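PDB 4GLT: glutathione S-transferase-like protein, which binds glutathione and, judging by its family, probably acts as a glutathione S-transferase. Local coordinates for residues K213-S216 / F217-A221. Residues are numbered along the deposited sequence; the frame is centred on the assembly and turned at random.
Sequences KRAS and FKDTA
The side chain of Thr220 sits off the oxygen end of the Ser216 carbonyl, its methyl CG2 3.3 Å from Ser216 O and its hydroxyl OG1 3.1 Å from the same oxygen. With OG1 set between the backbone N and the carbonyl carbon (chi1 57°), the hydroxyl also lies 2.8 Å from Phe217 O, within hydrogen-bonding distance of both carbonyls. Thr220 N donates to Phe217 O as well, and the type I turn from Lys218 to Ala221 leads the chain out of the helix. Two residues earlier, Lys218 N bonds to Arg214 O at 2.6 Å. Arg214 occupies the N-cap position of the short helix 215-218, which follows helix 202-212 near the C-terminal end of the all-helical domain of this GST fold. On the outer side, the methyl of Ala215 rests 3.7 Å from Asp219 OD2. Phe217 points its ring elsewhere: CG anti to the backbone N (chi1 -172°) sends it into the interior against Met211 and Met212, while CB stays 3.6 Å from Arg214 O. Helix 32-44 of the thioredoxin-like N-terminal domain supplies further polar partners, Glu43 for the guanidinium of Arg214 and the hydroxyl of Ser216, and Arg35 for Phe217 O and Thr220 OG1, across the interface between the two domains.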
loop_
_atom_site.group_PDB
_atom_site.type_symbol
_atom_site.label_atom_id
_atom_site.label_comp_id
_atom_site.label_asym_id
_atom_site.label_seq_id
_atom_site.Cartn_x
_atom_site.Cartn_y
_atom_site.Cartn_z
ATOM N N LYS A 213 -11.391 16.713 17.200
ATOM C CA LYS A 213 -12.732 17.016 17.702
ATOM C C LYS A 213 -13.764 15.943 17.351
ATOM O O LYS A 213 -14.937 16.064 17.701
ATOM C CB LYS A 213 -13.201 18.389 17.204
ATOM C CG LYS A 213 -12.449 19.569 17.803
ATOM C CD LYS A 213 -12.804 20.866 17.087
ATOM C CE LYS A 213 -11.913 22.013 17.538
ATOM N NZ LYS A 213 -12.052 22.292 18.997
ATOM N N ARG A 214 -13.314 14.872 16.715
ATOM C CA ARG A 214 -14.202 13.781 16.359
ATOM C C ARG A 214 -13.981 12.586 17.267
ATOM O O ARG A 214 -12.862 12.145 17.460
ATOM C CB ARG A 214 -13.983 13.359 14.916
ATOM C CG ARG A 214 -14.204 14.446 13.906
ATOM C CD ARG A 214 -14.317 13.871 12.519
ATOM N NE ARG A 214 -14.848 14.854 11.593
ATOM C CZ ARG A 214 -15.950 14.694 10.879
ATOM N NH1 ARG A 214 -16.644 13.580 10.965
ATOM N NH2 ARG A 214 -16.353 15.650 10.068
ATOM N N ALA A 215 -15.060 12.065 17.828
ATOM C CA ALA A 215 -14.958 10.895 18.677
ATOM C C ALA A 215 -14.253 9.786 17.908
ATOM O O ALA A 215 -13.302 9.178 18.403
ATOM C CB ALA A 215 -16.337 10.450 19.133
ATOM N N SER A 216 -14.714 9.531 16.687
ATOM C CA SER A 216 -14.086 8.516 15.851
ATOM C C SER A 216 -12.584 8.653 15.989
ATOM O O SER A 216 -11.890 7.718 16.393
ATOM C CB SER A 216 -14.478 8.703 14.387
ATOM O OG SER A 216 -14.242 10.041 13.973
ATOM N N PHE A 217 -12.083 9.837 15.657
ATOM C CA PHE A 217 -10.652 10.082 15.704
ATOM C C PHE A 217 -10.094 10.022 17.124
ATOM O O PHE A 217 -9.233 9.194 17.416
ATOM C CB PHE A 217 -10.292 11.412 15.042
ATOM C CG PHE A 217 -8.819 11.612 14.895
ATOM C CD1 PHE A 217 -8.066 10.725 14.142
ATOM C CD2 PHE A 217 -8.181 12.667 15.522
ATOM C CE1 PHE A 217 -6.702 10.886 14.010
ATOM C CE2 PHE A 217 -6.815 12.834 15.395
ATOM C CZ PHE A 217 -6.073 11.942 14.640
ATOM N N LYS A 218 -10.595 10.888 18.000
ATOM C CA LYS A 218 -10.082 10.977 19.363
ATOM C C LYS A 218 -10.232 9.672 20.136
ATOM O O LYS A 218 -9.412 9.356 20.996
ATOM C CB LYS A 218 -10.758 12.116 20.130
ATOM C CG LYS A 218 -10.050 12.455 21.432
ATOM C CD LYS A 218 -10.797 13.489 22.255
ATOM C CE LYS A 218 -10.146 13.652 23.620
ATOM N NZ LYS A 218 -10.902 14.579 24.508
ATOM N N ASP A 219 -11.282 8.918 19.829
ATOM C CA ASP A 219 -11.560 7.673 20.531
ATOM C C ASP A 219 -10.590 6.557 20.175
ATOM O O ASP A 219 -10.664 5.468 20.738
ATOM C CB ASP A 219 -12.978 7.198 20.223
ATOM C CG ASP A 219 -14.010 7.801 21.149
ATOM O OD1 ASP A 219 -13.634 8.613 22.023
ATOM O OD2 ASP A 219 -15.201 7.453 21.001
ATOM N N THR A 220 -9.692 6.818 19.234
ATOM C CA THR A 220 -8.809 5.763 18.741
ATOM C C THR A 220 -7.321 6.108 18.851
ATOM O O THR A 220 -6.484 5.445 18.244
ATOM C CB THR A 220 -9.137 5.403 17.278
ATOM O OG1 THR A 220 -9.034 6.576 16.465
ATOM C CG2 THR A 220 -10.554 4.827 17.166
ATOM N N ALA A 221 -6.994 7.136 19.630
ATOM C CA ALA A 221 -5.599 7.539 19.812
ATOM C C ALA A 221 -4.718 6.377 20.264
ATOM O O ALA A 221 -5.092 5.594 21.139
ATOM C CB ALA A 221 -5.498 8.694 20.798
#